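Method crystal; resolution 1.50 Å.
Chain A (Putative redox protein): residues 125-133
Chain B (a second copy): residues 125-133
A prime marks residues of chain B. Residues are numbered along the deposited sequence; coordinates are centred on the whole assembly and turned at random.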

ATOM      1  N   LYS A 125      -0.737 -11.051   1.806  1.00 13.52           N
ATOM      2  CA  LYS A 125      -1.482 -11.904   0.903  1.00 14.91           C
ATOM      3  C   LYS A 125      -1.694 -11.233  -0.472  1.00 13.12           C
ATOM      4  O   LYS A 125      -1.629 -11.898  -1.506  1.00 15.40           O
ATOM      5  N   LEU A 126      -1.946  -9.911  -0.499  1.00 13.12           N
ATOM      6  CA  LEU A 126      -2.129  -9.213  -1.782  1.00 13.95           C
ATOM      7  C   LEU A 126      -0.856  -9.265  -2.623  1.00 14.55           C
ATOM      8  O   LEU A 126      -0.956  -9.267  -3.830  1.00 16.66           O
ATOM      9  N   LEU A 127       0.315  -9.296  -1.983  1.00 14.62           N
ATOM     10  CA  LEU A 127       1.609  -9.255  -2.685  1.00 14.56           C
ATOM     11  C   LEU A 127       2.191 -10.636  -2.979  1.00 16.17           C
ATOM     12  O   LEU A 127       3.174 -10.740  -3.731  1.00 18.12           O
ATOM     13  N   LYS A 128       1.579 -11.686  -2.434  1.00 16.30           N
ATOM     14  CA  LYS A 128       2.126 -13.052  -2.512  1.00 19.82           C
ATOM     15  C   LYS A 128       2.511 -13.469  -3.929  1.00 19.87           C
ATOM     16  O   LYS A 128       3.590 -14.039  -4.136  1.00 24.29           O
ATOM     17  N   ASN A 129       1.624 -13.223  -4.879  1.00 17.38           N
ATOM     18  CA  ASN A 129       1.770 -13.676  -6.249  1.00 19.13           C
ATOM     19  C   ASN A 129       2.386 -12.632  -7.196  1.00 18.01           C
ATOM     20  O   ASN A 129       2.332 -12.797  -8.421  1.00 20.23           O
ATOM     21  N   SER A 130       2.975 -11.592  -6.629  1.00 16.70           N
ATOM     22  CA  SER A 130       3.543 -10.487  -7.414  1.00 17.16           C
ATOM     23  C   SER A 130       4.894 -10.835  -8.042  1.00 17.06           C
ATOM     24  O   SER A 130       5.347 -10.148  -8.972  1.00 19.21           O
ATOM     25  N   GLY A 131       5.592 -11.825  -7.477  1.00 18.14           N
ATOM     26  CA  GLY A 131       6.980 -12.098  -7.864  1.00 18.58           C
ATOM     27  C   GLY A 131       8.002 -11.129  -7.320  1.00 18.33           C
ATOM     28  O   GLY A 131       9.194 -11.291  -7.610  1.00 19.96           O
ATOM     29  N   ASN A 132       7.558 -10.110  -6.567  1.00 15.86           N
ATOM     30  CA  ASN A 132       8.379  -8.963  -6.180  1.00 15.61           C
ATOM     31  C   ASN A 132       8.501  -8.764  -4.665  1.00 16.45           C
ATOM     32  O   ASN A 132       9.069  -7.802  -4.201  1.00 17.46           O
ATOM     33  N   TYR A 133       7.957  -9.699  -3.893  1.00 16.68           N
ATOM     34  CA  TYR A 133       7.870  -9.574  -2.446  1.00 15.79           C
ATOM     35  C   TYR A 133       8.574 -10.729  -1.762  1.00 17.36           C
ATOM     36  O   TYR A 133       8.282 -11.887  -2.044  1.00 18.81           O
TER
ATOM     37  N   LYS B 125       0.442  -3.305 -10.768  1.00 14.41           N
ATOM     38  CA  LYS B 125       1.087  -4.539 -11.180  1.00 13.94           C
ATOM     39  C   LYS B 125       1.303  -5.484  -9.989  1.00 13.59           C
ATOM     40  O   LYS B 125       1.161  -6.724 -10.132  1.00 16.57           O
ATOM     41  N   LEU B 126       1.677  -4.940  -8.824  1.00 14.59           N
ATOM     42  CA  LEU B 126       1.854  -5.797  -7.637  1.00 13.26           C
ATOM     43  C   LEU B 126       0.567  -6.526  -7.273  1.00 13.76           C
ATOM     44  O   LEU B 126       0.583  -7.619  -6.731  1.00 15.77           O
ATOM     45  N   LEU B 127      -0.553  -5.843  -7.489  1.00 14.38           N
ATOM     46  CA  LEU B 127      -1.877  -6.363  -7.081  1.00 14.24           C
ATOM     47  C   LEU B 127      -2.545  -7.231  -8.145  1.00 14.52           C
ATOM     48  O   LEU B 127      -3.553  -7.890  -7.846  1.00 16.66           O
ATOM     49  N   LYS B 128      -2.003  -7.259  -9.362  1.00 15.99           N
ATOM     50  CA  LYS B 128      -2.632  -7.933 -10.495  1.00 19.75           C
ATOM     51  C   LYS B 128      -3.087  -9.357 -10.188  1.00 19.14           C
ATOM     52  O   LYS B 128      -4.213  -9.722 -10.481  1.00 23.65           O
ATOM     53  N   ASN B 129      -2.212 -10.128  -9.565  1.00 17.08           N
ATOM     54  CA  ASN B 129      -2.457 -11.540  -9.340  1.00 17.45           C
ATOM     55  C   ASN B 129      -3.037 -11.876  -7.965  1.00 16.07           C
ATOM     56  O   ASN B 129      -3.074 -13.037  -7.582  1.00 19.06           O
ATOM     57  N   SER B 130      -3.500 -10.855  -7.247  1.00 14.31           N
ATOM     58  CA  SER B 130      -4.059 -11.026  -5.932  1.00 15.13           C
ATOM     59  C   SER B 130      -5.451 -11.659  -5.937  1.00 12.68           C
ATOM     60  O   SER B 130      -5.895 -12.191  -4.910  1.00 16.25           O
ATOM     61  N   GLY B 131      -6.167 -11.507  -7.039  1.00 13.97           N
ATOM     62  CA  GLY B 131      -7.574 -11.878  -7.115  1.00 13.97           C
ATOM     63  C   GLY B 131      -8.524 -10.931  -6.417  1.00 14.38           C
ATOM     64  O   GLY B 131      -9.731 -11.195  -6.374  1.00 14.58           O
ATOM     65  N   ASN B 132      -7.979  -9.864  -5.837  1.00 13.04           N
ATOM     66  CA  ASN B 132      -8.740  -8.938  -4.979  1.00 12.01           C
ATOM     67  C   ASN B 132      -8.787  -7.504  -5.458  1.00 12.71           C
ATOM     68  O   ASN B 132      -9.213  -6.632  -4.727  1.00 14.22           O
ATOM     69  N   TYR B 133      -8.249  -7.253  -6.665  1.00 12.58           N
ATOM     70  CA  TYR B 133      -8.088  -5.897  -7.173  1.00 12.22           C
ATOM     71  C   TYR B 133      -8.853  -5.743  -8.490  1.00 11.55           C
ATOM     72  O   TYR B 133      -8.712  -6.519  -9.430  1.00 14.69           O
TER

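The two copies meet through the same short segment, the end of a helix and the turn after it, and the contacts repeat almost exactly in both directions. Together the stretches bury 502 Å².

Apolar packing centres on Leu126 and Leu126′. Their CA-to-CB bonds point sideways, but with chi1 m and chi2 t the ends of the side chains come nearer the other copy. Leu126 CB lies 3.7 Å from Leu127′ CD2, and Leu127 CD2 lies 3.9 Å from Leu126′ CB. Leu127 and Leu127′ are also m, t. Leu126 CD2 reaches Asn132′ CB at 3.7 Å; Asn132 CB meets Leu126′ CD2 at the same distance. Ser130 CB completes this surface, 3.8 Å from Leu126′ CD2.

Direct hydrogen bonds between the copies come from one residue pair. The CA-to-CB bonds of Asn129 and Asn129′ each point toward the other copy, both with chi1 m, and their CB atoms are 3.6 Å apart. Asn129 ND2 donates to Asn129′ O, and Asn129′ ND2 donates to Asn129 O, each at 3.1 Å and nearly straight. Each amide thus holds the main chain of the other copy.

The Ser130 side chain bonds within its own stretch. Ser130, chi1 p, donates from OG to Leu127 O at 2.8 Å and accepts from Asn132 N at 3.0 Å to that OG. Ser130′ makes the same two bonds, with Asn132′ N 3.1 Å from Ser130′ OG. Asn132 and Asn132′ point toward the partner, yet their amide groups bond elsewhere in the structure.

Three waters join main-chain carbonyls across the contact. Water 2 lies 2.9 Å from Leu126 O and 3.0 Å from Leu126′ O. Water 1 donates to Ser130′ O at 2.8 Å and weakly to Lys125 O at 3.3 Å. Water 3 mirrors it, donating to Ser130 O at 2.8 Å and weakly to Lys125′ O at 3.2 Å.

The ends of the Lys125, Lys128 and Tyr133 side chains lead away, although the CA-to-CB bond of Tyr133 points toward the other copy; none makes contact across the stretches.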

ATOM      1  CB  LYS A 125      -2.832 -12.279   1.509  1.00 15.89           C
ATOM      2  CG  LYS A 125      -2.771 -13.194   2.680  1.00 17.91           C
ATOM      3  CD  LYS A 125      -4.289 -13.436   3.095  1.00 23.92           C
ATOM      4  CE  LYS A 125      -4.468 -13.926   4.378  1.00 27.99           C
ATOM      5  NZ  LYS A 125      -5.879 -14.260   4.573  1.00 18.29           N
ATOM      6  CB  LEU A 126      -2.480  -7.746  -1.556  1.00 13.79           C
ATOM      7  CG  LEU A 126      -3.885  -7.476  -0.988  1.00 12.52           C
ATOM      8  CD1 LEU A 126      -4.047  -5.947  -0.722  1.00 14.08           C
ATOM      9  CD2 LEU A 126      -5.030  -8.030  -1.836  1.00 14.70           C
ATOM     10  CB  LEU A 127       2.612  -8.470  -1.852  1.00 14.79           C
ATOM     11  CG  LEU A 127       2.290  -7.024  -1.476  1.00 16.57           C
ATOM     12  CD1 LEU A 127       3.349  -6.383  -0.533  1.00 18.78           C
ATOM     13  CD2 LEU A 127       2.076  -6.207  -2.769  1.00 19.56           C
ATOM     14  CB  LYS A 128       1.070 -14.063  -1.993  1.00 21.62           C
ATOM     15  CG  LYS A 128       1.548 -15.524  -1.960  1.00 28.03           C
ATOM     16  CD  LYS A 128       0.440 -16.465  -1.497  1.00 29.43           C
ATOM     17  CE  LYS A 128       0.957 -17.923  -1.252  1.00 33.25           C
ATOM     18  NZ  LYS A 128       0.110 -18.698  -0.250  1.00 42.55           N
ATOM     19  CB  ASN A 129       0.411 -14.082  -6.814  1.00 22.32           C
ATOM     20  CG  ASN A 129      -0.199 -15.239  -6.101  1.00 30.28           C
ATOM     21  OD1 ASN A 129       0.486 -16.168  -5.688  1.00 30.18           O
ATOM     22  ND2 ASN A 129      -1.525 -15.216  -5.995  1.00 32.92           N
ATOM     23  CB  SER A 130       3.749  -9.246  -6.566  1.00 17.47           C
ATOM     24  OG  SER A 130       4.766  -9.418  -5.586  1.00 17.28           O
ATOM     25  CB  ASN A 132       7.838  -7.663  -6.829  1.00 15.02           C
ATOM     26  CG  ASN A 132       8.099  -7.603  -8.320  1.00 16.62           C
ATOM     27  OD1 ASN A 132       8.406  -8.629  -8.962  1.00 17.84           O
ATOM     28  ND2 ASN A 132       7.899  -6.430  -8.898  1.00 19.19           N
ATOM     29  CB  TYR A 133       6.383  -9.585  -2.062  1.00 17.28           C
ATOM     30  CG  TYR A 133       6.095  -9.651  -0.571  1.00 15.80           C
ATOM     31  CD1 TYR A 133       6.748  -8.853   0.346  1.00 18.31           C
ATOM     32  CD2 TYR A 133       5.099 -10.497  -0.112  1.00 16.51           C
ATOM     33  CE1 TYR A 133       6.442  -8.922   1.713  1.00 18.58           C
ATOM     34  CE2 TYR A 133       4.811 -10.589   1.215  1.00 16.18           C
ATOM     35  CZ  TYR A 133       5.470  -9.820   2.133  1.00 17.16           C
ATOM     36  OH  TYR A 133       5.138  -9.898   3.482  1.00 20.10           O
TER
ATOM     37  CB  LYS B 125       2.426  -4.211 -11.833  1.00 15.91           C
ATOM     38  CG  LYS B 125       2.305  -3.535 -13.185  1.00 20.41           C
ATOM     39  CD  LYS B 125       3.816  -3.453 -13.718  1.00 26.96           C
ATOM     40  CE  LYS B 125       4.110  -2.409 -14.531  1.00 30.43           C
ATOM     41  NZ  LYS B 125       5.520  -2.625 -15.021  1.00 20.39           N
ATOM     42  CB  LEU B 126       2.353  -4.997  -6.430  1.00 14.30           C
ATOM     43  CG  LEU B 126       3.771  -4.412  -6.413  1.00 13.38           C
ATOM     44  CD1 LEU B 126       3.972  -3.539  -5.175  1.00 14.27           C
ATOM     45  CD2 LEU B 126       4.814  -5.579  -6.527  1.00 16.26           C
ATOM     46  CB  LEU B 127      -2.814  -5.201  -6.699  1.00 13.20           C
ATOM     47  CG  LEU B 127      -2.404  -4.320  -5.523  1.00 14.57           C
ATOM     48  CD1 LEU B 127      -3.391  -3.158  -5.389  1.00 15.74           C
ATOM     49  CD2 LEU B 127      -2.269  -5.123  -4.197  1.00 16.63           C
ATOM     50  CB  LYS B 128      -1.660  -7.965 -11.702  1.00 21.92           C
ATOM     51  CG  LYS B 128      -2.262  -8.540 -12.965  1.00 25.23           C
ATOM     52  CD  LYS B 128      -1.294  -8.441 -14.135  1.00 27.30           C
ATOM     53  CE  LYS B 128      -1.940  -8.836 -15.503  1.00 32.66           C
ATOM     54  NZ  LYS B 128      -1.112  -8.340 -16.707  1.00 40.98           N
ATOM     55  CB  ASN B 129      -1.145 -12.330  -9.521  1.00 19.86           C
ATOM     56  CG  ASN B 129      -0.609 -12.245 -10.904  1.00 24.69           C
ATOM     57  OD1 ASN B 129      -1.345 -12.219 -11.868  1.00 26.64           O
ATOM     58  ND2 ASN B 129       0.730 -12.257 -11.007  1.00 31.55           N
ATOM     59  CB  SER B 130      -4.133  -9.682  -5.201  1.00 14.33           C
ATOM     60  OG  SER B 130      -5.090  -8.816  -5.755  1.00 14.80           O
ATOM     61  CB  ASN B 132      -8.163  -8.988  -3.543  1.00 12.75           C
ATOM     62  CG  ASN B 132      -8.501 -10.289  -2.800  1.00 12.10           C
ATOM     63  OD1 ASN B 132      -8.881 -11.295  -3.424  1.00 13.18           O
ATOM     64  ND2 ASN B 132      -8.261 -10.294  -1.500  1.00 14.60           N
ATOM     65  CB  TYR B 133      -6.601  -5.616  -7.389  1.00 13.53           C
ATOM     66  CG  TYR B 133      -6.275  -4.337  -8.143  1.00 13.20           C
ATOM     67  CD1 TYR B 133      -6.844  -3.152  -7.809  1.00 13.33           C
ATOM     68  CD2 TYR B 133      -5.359  -4.349  -9.150  1.00 14.32           C
ATOM     69  CE1 TYR B 133      -6.512  -1.976  -8.469  1.00 14.34           C
ATOM     70  CE2 TYR B 133      -5.037  -3.203  -9.824  1.00 13.98           C
ATOM     71  CZ  TYR B 133      -5.610  -2.013  -9.478  1.00 15.91           C
ATOM     72  OH  TYR B 133      -5.271  -0.836 -10.165  1.00 18.02           O
TER
HETATM   73  O   HOH W   1      -4.762 -12.008  -2.375  1.00 21.00           O
HETATM   74  O   HOH W   2      -0.233 -10.444  -6.403  1.00 22.52           O
HETATM   75  O   HOH W   3       4.190  -7.804  -9.869  1.00 23.10           O